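Local coordinates for protein inactive glucansucrase (Lactobacillus reuteri, PDB 5JBD) that is an inactive glucansucrase of glycoside hydrolase family 70, with a TIM-type barrel and a bound calcium ion, at residues 234-239 / 285-290; 279-284 / 319-324; 221-226 / 328-333. All blocks are in the same frame, centred on the assembly; numbering follows the deposited sequence.

Contact 1. Residues 234-239 / 285-290. With CA (calcium ion), chain C.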
ATOM      1  N   ASN A 234     -10.129 -16.670   4.019  1.00 24.76           N
ATOM      2  CA  ASN A 234     -10.300 -16.321   2.615  1.00 26.69           C
ATOM      3  C   ASN A 234      -9.639 -14.996   2.271  1.00 24.67           C
ATOM      4  O   ASN A 234     -10.254 -14.160   1.606  1.00 24.92           O
ATOM      5  CB  ASN A 234     -11.790 -16.333   2.240  1.00 27.23           C
ATOM      6  CG  ASN A 234     -12.017 -16.348   0.741  1.00 28.75           C
ATOM      7  OD1 ASN A 234     -11.374 -17.113   0.004  1.00 29.02           O
ATOM      8  ND2 ASN A 234     -12.935 -15.507   0.277  1.00 28.56           N
ATOM      9  N   SER A 235      -8.387 -14.817   2.702  1.00 22.90           N
ATOM     10  CA  SER A 235      -7.644 -13.579   2.428  1.00 23.11           C
ATOM     11  C   SER A 235      -6.920 -13.687   1.074  1.00 23.23           C
ATOM     12  O   SER A 235      -6.199 -14.657   0.849  1.00 24.78           O
ATOM     13  CB  SER A 235      -6.643 -13.279   3.543  1.00 23.19           C
ATOM     14  OG  SER A 235      -6.224 -11.933   3.465  1.00 22.80           O
ATOM     15  N   PRO A 236      -7.109 -12.700   0.175  1.00 23.13           N
ATOM     16  CA  PRO A 236      -6.638 -12.860  -1.217  1.00 24.31           C
ATOM     17  C   PRO A 236      -5.143 -12.659  -1.431  1.00 24.32           C
ATOM     18  O   PRO A 236      -4.498 -11.865  -0.728  1.00 23.72           O
ATOM     19  CB  PRO A 236      -7.423 -11.776  -1.975  1.00 24.49           C
ATOM     20  CG  PRO A 236      -7.638 -10.703  -0.957  1.00 24.12           C
ATOM     21  CD  PRO A 236      -7.850 -11.428   0.346  1.00 23.67           C
ATOM     22  N   GLU A 237      -4.607 -13.366  -2.420  1.00 25.61           N
ATOM     23  CA  GLU A 237      -3.207 -13.211  -2.812  1.00 24.74           C
ATOM     24  C   GLU A 237      -2.953 -11.856  -3.478  1.00 24.78           C
ATOM     25  O   GLU A 237      -1.886 -11.252  -3.269  1.00 23.57           O
ATOM     26  CB  GLU A 237      -2.794 -14.322  -3.782  1.00 25.63           C
ATOM     27  CG  GLU A 237      -1.305 -14.310  -4.180  1.00 24.68           C
ATOM     28  CD  GLU A 237      -0.397 -14.482  -2.987  1.00 24.59           C
ATOM     29  OE1 GLU A 237      -0.547 -15.527  -2.315  1.00 25.35           O
ATOM     30  OE2 GLU A 237       0.414 -13.568  -2.686  1.00 24.50           O
ATOM     31  N   LEU A 238      -3.914 -11.391  -4.277  1.00 24.97           N
ATOM     32  CA  LEU A 238      -3.696 -10.239  -5.174  1.00 26.05           C
ATOM     33  C   LEU A 238      -4.376  -8.956  -4.696  1.00 26.04           C
ATOM     34  O   LEU A 238      -5.551  -8.975  -4.294  1.00 26.52           O
ATOM     35  CB  LEU A 238      -4.184 -10.589  -6.580  1.00 26.69           C
ATOM     36  CG  LEU A 238      -3.609 -11.874  -7.191  1.00 27.46           C
ATOM     37  CD1 LEU A 238      -4.214 -12.157  -8.560  1.00 28.38           C
ATOM     38  CD2 LEU A 238      -2.093 -11.823  -7.296  1.00 28.15           C
ATOM     39  N   LEU A 239      -3.620  -7.857  -4.730  1.00 24.94           N
ATOM     40  CA  LEU A 239      -4.120  -6.505  -4.457  1.00 25.70           C
ATOM     41  C   LEU A 239      -3.993  -5.622  -5.701  1.00 25.40           C
ATOM     42  O   LEU A 239      -4.998  -5.311  -6.354  1.00 26.40           O
ATOM     43  CB  LEU A 239      -3.351  -5.869  -3.290  1.00 25.88           C
ATOM     44  CG  LEU A 239      -3.491  -6.545  -1.925  1.00 27.43           C
ATOM     45  CD1 LEU A 239      -2.580  -5.861  -0.909  1.00 27.02           C
ATOM     46  CD2 LEU A 239      -4.951  -6.537  -1.463  1.00 28.36           C
ATOM     47  N   ALA A 285       0.293  -7.845   5.206  1.00 23.21           N
ATOM     48  CA  ALA A 285       0.633  -9.124   5.857  1.00 22.78           C
ATOM     49  C   ALA A 285      -0.422 -10.207   5.657  1.00 22.83           C
ATOM     50  O   ALA A 285      -0.091 -11.382   5.810  1.00 24.05           O
ATOM     51  CB  ALA A 285       0.894  -8.928   7.334  1.00 22.88           C
ATOM     52  N   ASP A 286      -1.649  -9.829   5.275  1.00 22.18           N
ATOM     53  CA  ASP A 286      -2.690 -10.802   4.937  1.00 23.52           C
ATOM     54  C   ASP A 286      -2.676 -11.262   3.479  1.00 24.30           C
ATOM     55  O   ASP A 286      -3.493 -12.099   3.102  1.00 23.34           O
ATOM     56  CB  ASP A 286      -4.121 -10.272   5.237  1.00 25.20           C
ATOM     57  CG  ASP A 286      -4.317  -9.779   6.695  1.00 25.26           C
ATOM     58  OD1 ASP A 286      -3.507 -10.120   7.576  1.00 24.17           O
ATOM     59  OD2 ASP A 286      -5.322  -9.056   6.928  1.00 27.91           O
ATOM     60  N   ASN A 287      -1.791 -10.707   2.648  1.00 24.02           N
ATOM     61  CA  ASN A 287      -1.852 -10.936   1.202  1.00 24.78           C
ATOM     62  C   ASN A 287      -0.559 -11.528   0.628  1.00 25.46           C
ATOM     63  O   ASN A 287      -0.351 -11.497  -0.575  1.00 22.89           O
ATOM     64  CB  ASN A 287      -2.183  -9.617   0.511  1.00 25.43           C
ATOM     65  CG  ASN A 287      -3.342  -8.892   1.171  1.00 25.28           C
ATOM     66  OD1 ASN A 287      -3.129  -7.875   1.812  1.00 27.73           O
ATOM     67  ND2 ASN A 287      -4.561  -9.426   1.045  1.00 25.17           N
ATOM     68  N   ILE A 288       0.275 -12.071   1.512  1.00 24.68           N
ATOM     69  CA  ILE A 288       1.556 -12.663   1.164  1.00 24.98           C
ATOM     70  C   ILE A 288       1.636 -14.037   1.839  1.00 25.37           C
ATOM     71  O   ILE A 288       1.079 -14.222   2.912  1.00 25.80           O
ATOM     72  CB  ILE A 288       2.737 -11.761   1.595  1.00 24.93           C
ATOM     73  CG1 ILE A 288       2.752 -11.525   3.119  1.00 26.01           C
ATOM     74  CG2 ILE A 288       2.680 -10.428   0.858  1.00 25.26           C
ATOM     75  CD1 ILE A 288       3.728 -10.456   3.591  1.00 25.32           C
ATOM     76  N   ASP A 289       2.314 -14.981   1.204  1.00 25.02           N
ATOM     77  CA  ASP A 289       2.594 -16.291   1.797  1.00 25.86           C
ATOM     78  C   ASP A 289       3.093 -16.085   3.233  1.00 25.56           C
ATOM     79  O   ASP A 289       4.085 -15.389   3.464  1.00 24.25           O
ATOM     80  CB  ASP A 289       3.614 -17.063   0.948  1.00 25.95           C
ATOM     81  CG  ASP A 289       3.745 -18.530   1.351  1.00 26.32           C
ATOM     82  OD1 ASP A 289       3.786 -18.834   2.557  1.00 26.04           O
ATOM     83  OD2 ASP A 289       3.841 -19.394   0.453  1.00 25.29           O
ATOM     84  N   ALA A 290       2.362 -16.647   4.204  1.00 24.61           N
ATOM     85  CA  ALA A 290       2.674 -16.425   5.625  1.00 24.23           C
ATOM     86  C   ALA A 290       4.026 -16.966   6.074  1.00 24.51           C
ATOM     87  O   ALA A 290       4.499 -16.581   7.148  1.00 23.64           O
ATOM     88  CB  ALA A 290       1.559 -16.968   6.526  1.00 24.60           C
TER
HETATM   89 CA    CA C1701       0.394 -11.265  -2.845  1.00 22.75          CA
HETATM   90  O   HOH W   1       2.790 -14.671  -1.627  1.00 22.43           O
HETATM   91  O   HOH W   2       2.801 -11.176  -2.830  1.00 26.28           O

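Contact 2. Residues 279-284 / 319-324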
ATOM      1  N   GLY A 279      13.028  -2.340  13.565  1.00 23.07           N
ATOM      2  CA  GLY A 279      11.990  -3.319  13.306  1.00 22.85           C
ATOM      3  C   GLY A 279      11.137  -2.907  12.133  1.00 22.24           C
ATOM      4  O   GLY A 279      11.492  -1.958  11.420  1.00 21.99           O
ATOM      5  N   PHE A 280      10.027  -3.617  11.931  1.00 21.03           N
ATOM      6  CA  PHE A 280       9.182  -3.414  10.753  1.00 22.48           C
ATOM      7  C   PHE A 280       7.704  -3.220  11.026  1.00 22.72           C
ATOM      8  O   PHE A 280       7.126  -3.821  11.947  1.00 22.15           O
ATOM      9  CB  PHE A 280       9.330  -4.600   9.805  1.00 24.02           C
ATOM     10  CG  PHE A 280      10.738  -4.830   9.360  1.00 24.33           C
ATOM     11  CD1 PHE A 280      11.359  -3.918   8.503  1.00 25.06           C
ATOM     12  CD2 PHE A 280      11.458  -5.937   9.793  1.00 23.92           C
ATOM     13  CE1 PHE A 280      12.663  -4.115   8.084  1.00 24.41           C
ATOM     14  CE2 PHE A 280      12.768  -6.136   9.370  1.00 24.84           C
ATOM     15  CZ  PHE A 280      13.371  -5.230   8.518  1.00 23.74           C
ATOM     16  N   ARG A 281       7.097  -2.366  10.206  1.00 20.64           N
ATOM     17  CA  ARG A 281       5.668  -2.367   9.983  1.00 20.99           C
ATOM     18  C   ARG A 281       5.474  -3.177   8.709  1.00 21.77           C
ATOM     19  O   ARG A 281       5.991  -2.799   7.660  1.00 22.97           O
ATOM     20  CB  ARG A 281       5.146  -0.929   9.860  1.00 21.36           C
ATOM     21  CG  ARG A 281       3.651  -0.785   9.661  1.00 21.54           C
ATOM     22  CD  ARG A 281       3.242  -0.919   8.203  1.00 22.07           C
ATOM     23  NE  ARG A 281       1.862  -0.501   7.940  1.00 22.57           N
ATOM     24  CZ  ARG A 281       1.284  -0.530   6.735  1.00 23.15           C
ATOM     25  NH1 ARG A 281       1.954  -0.959   5.674  1.00 22.95           N
ATOM     26  NH2 ARG A 281       0.040  -0.100   6.585  1.00 24.78           N
ATOM     27  N   VAL A 282       4.752  -4.294   8.787  1.00 21.97           N
ATOM     28  CA  VAL A 282       4.683  -5.234   7.671  1.00 22.53           C
ATOM     29  C   VAL A 282       3.445  -4.978   6.806  1.00 22.68           C
ATOM     30  O   VAL A 282       2.309  -5.288   7.202  1.00 21.92           O
ATOM     31  CB  VAL A 282       4.738  -6.693   8.154  1.00 23.07           C
ATOM     32  CG1 VAL A 282       4.758  -7.642   6.964  1.00 23.96           C
ATOM     33  CG2 VAL A 282       5.967  -6.912   9.035  1.00 23.05           C
ATOM     34  N   ASP A 283       3.673  -4.385   5.632  1.00 22.43           N
ATOM     35  CA  ASP A 283       2.591  -4.042   4.710  1.00 21.37           C
ATOM     36  C   ASP A 283       1.946  -5.284   4.118  1.00 21.29           C
ATOM     37  O   ASP A 283       2.646  -6.248   3.757  1.00 21.75           O
ATOM     38  CB  ASP A 283       3.139  -3.191   3.562  1.00 22.54           C
ATOM     39  CG  ASP A 283       2.050  -2.707   2.613  1.00 23.42           C
ATOM     40  OD1 ASP A 283       1.148  -1.955   3.058  1.00 22.21           O
ATOM     41  OD2 ASP A 283       2.113  -3.081   1.432  1.00 24.56           O
ATOM     42  N   ALA A 284       0.618  -5.285   4.033  1.00 21.84           N
ATOM     43  CA  ALA A 284      -0.132  -6.355   3.339  1.00 22.64           C
ATOM     44  C   ALA A 284       0.160  -7.755   3.887  1.00 22.08           C
ATOM     45  O   ALA A 284       0.276  -8.744   3.143  1.00 21.50           O
ATOM     46  CB  ALA A 284       0.146  -6.286   1.828  1.00 22.89           C
ATOM     47  N   TYR A 319       5.134  -5.049  13.728  1.00 20.37           N
ATOM     48  CA  TYR A 319       3.670  -5.050  13.722  1.00 20.68           C
ATOM     49  C   TYR A 319       3.119  -5.191  12.313  1.00 20.55           C
ATOM     50  O   TYR A 319       3.615  -4.520  11.373  1.00 20.52           O
ATOM     51  CB  TYR A 319       3.106  -3.795  14.427  1.00 20.60           C
ATOM     52  CG  TYR A 319       3.865  -2.480  14.243  1.00 20.70           C
ATOM     53  CD1 TYR A 319       4.969  -2.167  15.047  1.00 21.05           C
ATOM     54  CD2 TYR A 319       3.425  -1.506  13.340  1.00 20.19           C
ATOM     55  CE1 TYR A 319       5.661  -0.963  14.905  1.00 20.58           C
ATOM     56  CE2 TYR A 319       4.108  -0.299  13.196  1.00 20.39           C
ATOM     57  CZ  TYR A 319       5.225  -0.028  13.989  1.00 20.46           C
ATOM     58  OH  TYR A 319       5.903   1.179  13.871  1.00 20.09           O
ATOM     59  N   ASN A 320       2.112  -6.057  12.166  1.00 19.66           N
ATOM     60  CA  ASN A 320       1.595  -6.470  10.856  1.00 20.78           C
ATOM     61  C   ASN A 320       0.332  -5.741  10.503  1.00 21.12           C
ATOM     62  O   ASN A 320      -0.603  -5.739  11.288  1.00 22.65           O
ATOM     63  CB  ASN A 320       1.294  -7.979  10.837  1.00 20.50           C
ATOM     64  CG  ASN A 320       2.543  -8.836  10.937  1.00 21.10           C
ATOM     65  OD1 ASN A 320       3.658  -8.331  10.862  1.00 22.38           O
ATOM     66  ND2 ASN A 320       2.357 -10.140  11.142  1.00 21.69           N
ATOM     67  N   GLU A 321       0.283  -5.160   9.300  1.00 21.48           N
ATOM     68  CA  GLU A 321      -0.927  -4.505   8.822  1.00 23.00           C
ATOM     69  C   GLU A 321      -1.884  -5.547   8.301  1.00 23.83           C
ATOM     70  O   GLU A 321      -1.539  -6.319   7.425  1.00 25.65           O
ATOM     71  CB  GLU A 321      -0.643  -3.528   7.693  1.00 23.04           C
ATOM     72  CG  GLU A 321      -1.896  -2.805   7.175  1.00 24.17           C
ATOM     73  CD  GLU A 321      -2.039  -2.769   5.668  1.00 26.49           C
ATOM     74  OE1 GLU A 321      -1.231  -3.381   4.934  1.00 27.43           O
ATOM     75  OE2 GLU A 321      -2.969  -2.107   5.199  1.00 29.20           O
ATOM     76  N   GLY A 322      -3.108  -5.535   8.817  1.00 22.60           N
ATOM     77  CA  GLY A 322      -4.158  -6.388   8.272  1.00 22.53           C
ATOM     78  C   GLY A 322      -5.531  -6.112   8.846  1.00 22.80           C
ATOM     79  O   GLY A 322      -5.647  -5.607   9.952  1.00 23.28           O
ATOM     80  N   TYR A 323      -6.557  -6.453   8.069  1.00 22.73           N
ATOM     81  CA  TYR A 323      -7.959  -6.201   8.382  1.00 23.29           C
ATOM     82  C   TYR A 323      -8.748  -7.524   8.580  1.00 23.61           C
ATOM     83  O   TYR A 323      -9.981  -7.510   8.661  1.00 23.94           O
ATOM     84  CB  TYR A 323      -8.583  -5.323   7.278  1.00 23.45           C
ATOM     85  CG  TYR A 323      -8.020  -3.903   7.264  1.00 23.18           C
ATOM     86  CD1 TYR A 323      -6.874  -3.591   6.535  1.00 23.71           C
ATOM     87  CD2 TYR A 323      -8.622  -2.876   7.994  1.00 22.95           C
ATOM     88  CE1 TYR A 323      -6.353  -2.292   6.525  1.00 23.51           C
ATOM     89  CE2 TYR A 323      -8.106  -1.578   7.991  1.00 22.91           C
ATOM     90  CZ  TYR A 323      -6.963  -1.296   7.263  1.00 23.61           C
ATOM     91  OH  TYR A 323      -6.439  -0.012   7.267  1.00 23.95           O
ATOM     92  N   HIS A 324      -8.031  -8.647   8.698  1.00 23.68           N
ATOM     93  CA  HIS A 324      -8.622  -9.966   8.958  1.00 24.07           C
ATOM     94  C   HIS A 324      -8.339 -10.415  10.393  1.00 23.31           C
ATOM     95  O   HIS A 324      -7.186 -10.669  10.753  1.00 22.34           O
ATOM     96  CB  HIS A 324      -8.042 -11.003   8.012  1.00 25.19           C
ATOM     97  CG  HIS A 324      -8.464 -10.822   6.591  1.00 27.14           C
ATOM     98  ND1 HIS A 324      -7.846  -9.929   5.744  1.00 26.53           N
ATOM     99  CD2 HIS A 324      -9.448 -11.413   5.869  1.00 27.83           C
ATOM    100  CE1 HIS A 324      -8.432  -9.975   4.563  1.00 27.34           C
ATOM    101  NE2 HIS A 324      -9.402 -10.869   4.610  1.00 27.88           N
TER

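Contact 3. Residues 221-226 / 328-333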
ATOM      1  N   ARG A 221      -1.794 -18.659   0.269  1.00 25.40           N
ATOM      2  CA  ARG A 221      -1.276 -19.318   1.468  1.00 25.98           C
ATOM      3  C   ARG A 221      -1.131 -18.268   2.557  1.00 24.49           C
ATOM      4  O   ARG A 221      -0.060 -18.094   3.158  1.00 24.30           O
ATOM      5  CB  ARG A 221       0.042 -20.043   1.191  1.00 27.80           C
ATOM      6  CG  ARG A 221      -0.046 -21.150   0.140  1.00 29.77           C
ATOM      7  CD  ARG A 221      -1.089 -22.206   0.491  1.00 31.92           C
ATOM      8  NE  ARG A 221      -0.897 -23.410  -0.313  1.00 33.37           N
ATOM      9  CZ  ARG A 221      -0.143 -24.468   0.017  1.00 37.60           C
ATOM     10  NH1 ARG A 221       0.518 -24.553   1.180  1.00 36.57           N
ATOM     11  NH2 ARG A 221      -0.053 -25.479  -0.840  1.00 41.51           N
ATOM     12  N   THR A 222      -2.263 -17.623   2.826  1.00 24.22           N
ATOM     13  CA  THR A 222      -2.369 -16.385   3.575  1.00 23.05           C
ATOM     14  C   THR A 222      -3.014 -16.670   4.919  1.00 23.16           C
ATOM     15  O   THR A 222      -3.947 -17.472   4.999  1.00 23.03           O
ATOM     16  CB  THR A 222      -3.255 -15.396   2.820  1.00 23.57           C
ATOM     17  OG1 THR A 222      -4.456 -16.058   2.365  1.00 24.22           O
ATOM     18  CG2 THR A 222      -2.486 -14.843   1.593  1.00 23.51           C
ATOM     19  N   ILE A 223      -2.492 -16.027   5.962  1.00 22.80           N
ATOM     20  CA  ILE A 223      -3.021 -16.143   7.341  1.00 24.56           C
ATOM     21  C   ILE A 223      -3.101 -17.624   7.757  1.00 25.00           C
ATOM     22  O   ILE A 223      -2.089 -18.344   7.602  1.00 24.58           O
ATOM     23  CB  ILE A 223      -4.348 -15.347   7.543  1.00 23.76           C
ATOM     24  CG1 ILE A 223      -4.353 -14.042   6.755  1.00 24.38           C
ATOM     25  CG2 ILE A 223      -4.541 -15.021   9.019  1.00 24.16           C
ATOM     26  CD1 ILE A 223      -5.585 -13.190   6.988  1.00 25.20           C
ATOM     27  N   ASN A 224      -4.270 -18.115   8.205  1.00 23.86           N
ATOM     28  CA  ASN A 224      -4.403 -19.520   8.607  1.00 23.95           C
ATOM     29  C   ASN A 224      -4.409 -20.528   7.454  1.00 24.51           C
ATOM     30  O   ASN A 224      -4.365 -21.727   7.709  1.00 24.63           O
ATOM     31  CB  ASN A 224      -5.623 -19.725   9.509  1.00 24.57           C
ATOM     32  CG  ASN A 224      -5.534 -18.896  10.788  1.00 24.01           C
ATOM     33  OD1 ASN A 224      -4.706 -19.183  11.655  1.00 24.12           O
ATOM     34  ND2 ASN A 224      -6.331 -17.836  10.875  1.00 22.79           N
ATOM     35  N   ASN A 225      -4.409 -20.072   6.197  1.00 24.93           N
ATOM     36  CA  ASN A 225      -4.280 -20.998   5.053  1.00 26.53           C
ATOM     37  C   ASN A 225      -2.830 -21.227   4.587  1.00 25.85           C
ATOM     38  O   ASN A 225      -2.604 -21.743   3.493  1.00 24.97           O
ATOM     39  CB  ASN A 225      -5.148 -20.547   3.878  1.00 27.14           C
ATOM     40  CG  ASN A 225      -5.483 -21.689   2.928  1.00 28.77           C
ATOM     41  OD1 ASN A 225      -5.747 -22.813   3.354  1.00 29.01           O
ATOM     42  ND2 ASN A 225      -5.422 -21.417   1.635  1.00 28.89           N
ATOM     43  N   GLN A 226      -1.857 -20.895   5.434  1.00 25.84           N
ATOM     44  CA  GLN A 226      -0.431 -21.087   5.115  1.00 26.27           C
ATOM     45  C   GLN A 226      -0.138 -22.508   4.621  1.00 26.90           C
ATOM     46  O   GLN A 226       0.604 -22.681   3.647  1.00 28.05           O
ATOM     47  CB  GLN A 226       0.425 -20.757   6.345  1.00 25.55           C
ATOM     48  CG  GLN A 226       1.936 -20.758   6.127  1.00 25.44           C
ATOM     49  CD  GLN A 226       2.694 -20.348   7.379  1.00 25.15           C
ATOM     50  OE1 GLN A 226       2.095 -20.135   8.430  1.00 24.76           O
ATOM     51  NE2 GLN A 226       4.014 -20.250   7.277  1.00 24.99           N
ATOM     52  N   ALA A 328      -5.122 -12.861  14.413  1.00 21.86           N
ATOM     53  CA  ALA A 328      -4.860 -12.942  15.850  1.00 22.23           C
ATOM     54  C   ALA A 328      -4.567 -14.386  16.268  1.00 22.35           C
ATOM     55  O   ALA A 328      -3.536 -14.650  16.895  1.00 21.36           O
ATOM     56  CB  ALA A 328      -6.018 -12.357  16.660  1.00 23.68           C
ATOM     57  N   GLN A 329      -5.460 -15.295  15.901  0.60 23.24           N
ATOM     58  CA  GLN A 329      -5.291 -16.726  16.169  0.60 27.22           C
ATOM     59  C   GLN A 329      -3.955 -17.248  15.598  0.60 25.97           C
ATOM     60  O   GLN A 329      -3.183 -17.910  16.305  0.60 26.05           O
ATOM     61  CB  GLN A 329      -6.492 -17.493  15.584  0.60 30.63           C
ATOM     62  CG  GLN A 329      -6.483 -18.994  15.772  0.60 35.69           C
ATOM     63  CD  GLN A 329      -7.103 -19.382  17.085  0.60 39.90           C
ATOM     64  OE1 GLN A 329      -6.416 -19.847  17.975  0.60 46.79           O
ATOM     65  NE2 GLN A 329      -8.417 -19.169  17.220  0.60 41.78           N
ATOM     66  N   MET A 330      -3.687 -16.929  14.334  1.00 24.23           N
ATOM     67  CA  MET A 330      -2.434 -17.305  13.669  1.00 24.16           C
ATOM     68  C   MET A 330      -1.217 -16.878  14.472  1.00 23.01           C
ATOM     69  O   MET A 330      -0.335 -17.697  14.749  1.00 22.12           O
ATOM     70  CB  MET A 330      -2.324 -16.670  12.278  1.00 26.13           C
ATOM     71  CG  MET A 330      -1.044 -17.053  11.546  1.00 26.50           C
ATOM     72  SD  MET A 330      -0.723 -16.070  10.081  1.00 29.62           S
ATOM     73  CE  MET A 330      -0.413 -14.424  10.692  1.00 27.08           C
ATOM     74  N   LEU A 331      -1.180 -15.606  14.831  1.00 21.26           N
ATOM     75  CA  LEU A 331      -0.051 -15.063  15.575  1.00 22.08           C
ATOM     76  C   LEU A 331       0.104 -15.697  16.973  1.00 22.05           C
ATOM     77  O   LEU A 331       1.229 -16.011  17.378  1.00 22.03           O
ATOM     78  CB  LEU A 331      -0.116 -13.531  15.645  1.00 22.14           C
ATOM     79  CG  LEU A 331       0.170 -12.854  14.283  1.00 22.00           C
ATOM     80  CD1 LEU A 331      -0.269 -11.396  14.312  1.00 22.26           C
ATOM     81  CD2 LEU A 331       1.643 -12.967  13.871  1.00 22.47           C
ATOM     82  N   ASN A 332      -1.005 -15.908  17.675  1.00 22.68           N
ATOM     83  CA  ASN A 332      -0.958 -16.593  18.981  1.00 24.27           C
ATOM     84  C   ASN A 332      -0.365 -18.003  18.889  1.00 24.29           C
ATOM     85  O   ASN A 332       0.505 -18.364  19.681  1.00 22.73           O
ATOM     86  CB  ASN A 332      -2.349 -16.637  19.633  1.00 24.25           C
ATOM     87  CG  ASN A 332      -2.813 -15.279  20.119  1.00 23.64           C
ATOM     88  OD1 ASN A 332      -2.016 -14.440  20.542  1.00 24.06           O
ATOM     89  ND2 ASN A 332      -4.116 -15.073  20.107  1.00 25.50           N
ATOM     90  N   GLU A 333      -0.798 -18.769  17.891  1.00 25.26           N
ATOM     91  CA  GLU A 333      -0.244 -20.108  17.630  1.00 26.10           C
ATOM     92  C   GLU A 333       1.269 -20.085  17.346  1.00 25.94           C
ATOM     93  O   GLU A 333       1.971 -21.028  17.672  1.00 24.23           O
ATOM     94  CB  GLU A 333      -0.970 -20.780  16.446  1.00 27.35           C
ATOM     95  CG  GLU A 333      -2.410 -21.186  16.749  1.00 29.47           C
ATOM     96  CD  GLU A 333      -3.178 -21.697  15.529  1.00 30.91           C
ATOM     97  OE1 GLU A 333      -2.643 -21.681  14.392  1.00 34.20           O
ATOM     98  OE2 GLU A 333      -4.335 -22.115  15.702  1.00 32.94           O
TER
HETATM   99  O   HOH W   3      -3.619 -21.591  11.778  1.00 38.17           O

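Contact 1. Residues 234-239 / 285-290
Ser235 to Glu237 pass alongside Asp286 and Asn287 as two irregular loop backbones, closest where the CA atoms of Glu237 and Asn287 lie 4.8 Å apart. The Asn287 carboxamide fills much of the join. Its ND2 donates to Pro236 O at 3.0 Å in a nearly straight bond (N-H...O 166°) that lies in the amide plane as well as in the carbonyl plane. Leu239 crosses this side chain at about a right angle, with CD1 3.4 Å from Asn287 OD1 and CD2 nearer ND2, while CG and CD of the Pro236 ring both lie near the same nitrogen. The two loops also share a calcium site. Glu237 chelates the ion through both its O and its OE2, each at 2.3 Å; the bend at chi2 (61°) brings CD round to the side of the residue's own carbonyl, where one residue can grip the ion twice. Asn287 O binds at 2.4 Å, and Asp243, Asn751 and a water supply further ligands. The metal probably offsets repulsion among these oxygens. Glu237 OE1 is held by Asn220 N, and OE2 accepts from a second water, which in turn accepts from Asp289 N at 2.9 Å. Asp289 OD1 caps Asp291 N, where helix 291-304 begins. One residue before Pro236 and Asn287, Ser235 OG donates to Asp286 O at 2.8 Å from above the carbonyl plane, while Asp286 OD2 bonds to His324 ND1.

Contact 2. Residues 279-284 / 319-324
Arg281 and Val282 pair in parallel register with Tyr319 and Asn320, through Tyr319 N to Phe280 O (2.9 Å), Val282 N to Tyr319 O (2.8 Å) and Glu321 N to Val282 O (2.9 Å). On the face carrying Arg281 and Tyr319, Tyr319 CG stands between its N and the carbonyl carbon (chi1 37°), and the CE2 corner of the ring packs 3.6 Å from both CB and CG of Arg281, the ring almost perpendicular to the guanidinium (87°). Glu321 lies over that guanidinium: its CB sits above the centre of the plane and its CG is 3.4 Å from Arg281 NH2. Its OE2 makes a long salt bridge to NH2, well out of the guanidinium plane. Glu321 OE1 accepts from Ala284 N at 2.8 Å. Arg281 NH1 donates to the anti lone pair of Asp283 OD1, and pairs with Asp747. The acceptors Asp283 OD1 and Glu321 OE1 lie 3.3 Å apart, their carboxylate planes 11° from parallel. On the other face, Asn320 OD1 presses on Val282 CB and CG2 at 3.3 Å and is buried without a polar partner, whereas ND2 is bonded to Gln338; helix 291-304 covers Val282. Asp283 OD2 is hydrogen-bonded to a glycerol, probably from the crystallisation liquor. Arg281, Asp283 and Glu321 form a salt-bridge network where parallel strands run into loops, as is typical at the C-terminal strand ends lining a (beta/alpha)8-barrel pocket.

Contact 3. Residues 221-226 / 328-333
Met330 faces the 221-226 loop, its CB touching Asn224 OD1 at 3.5 Å, and supplies most of the helix's share of the contact. The amide oxygen thus rests on the root of the methionine, while CG anti to the backbone N (chi1 -179°) and SD anti to CA (chi2 -168°) extend the chain, carrying the sulfur to the loop before it bends at chi3. There SD lies 3.6 Å from both Ile223 CA and Ile223 O. The Ile223 side chain crosses the methionine at about a right angle and offers CG2 to the same sulfur at 4.1 Å. What SD meets is thus a backbone corner: residues 222-225 form a type II' beta turn, closed by Asn225 N to Thr222 O (2.9 Å), with Ile223 at its positive-phi position (phi 54°). Three residues on is Glu333. Its OE1 reaches Asn224 OD1 through a water that donates to both, 2.6 Å from the asparagine oxygen and 2.8 Å from the glutamate oxygen. Two acceptors are thereby joined at the exposed edge of the contact. The other end of the Asn224 amide is fixed as well: ND2 donates to Gly326 O, at the start of the same helix, and to Asp233. Gln226 reaches further, its NE2 to Asp291 and Asp294 of helix 291-304 and its OE1 to Lys334. Helix 326-333 follows barrel strand 319-320 and precedes strand 340-341; Ala328 and Leu331 pack on Tyr340 of the latter strand, while Met330 docks the loop that lies between strands 193-197 and 242-244.

The three contacts cluster within 11 to 13 Å of one another, centre to centre. Along the chain the order is 221-226, 234-239, 279-284, 285-290, 319-324 and 328-333, so contacts 1 and 2 interleave and both fall within the span bounded by contact 3. Contact 2 lies in the parallel barrel sheet; 285-290 continues directly from its first segment, 279-284, and helix 326-333 follows its second. One long loop, between strands 193-197 and 242-244, supplies both 221-226 and 234-239. It is thus anchored to the barrel at the calcium site and at a helix, with Thr222 OG1 bonded to Ser235 O and His324 packed against Ile223 tying the three contacts together.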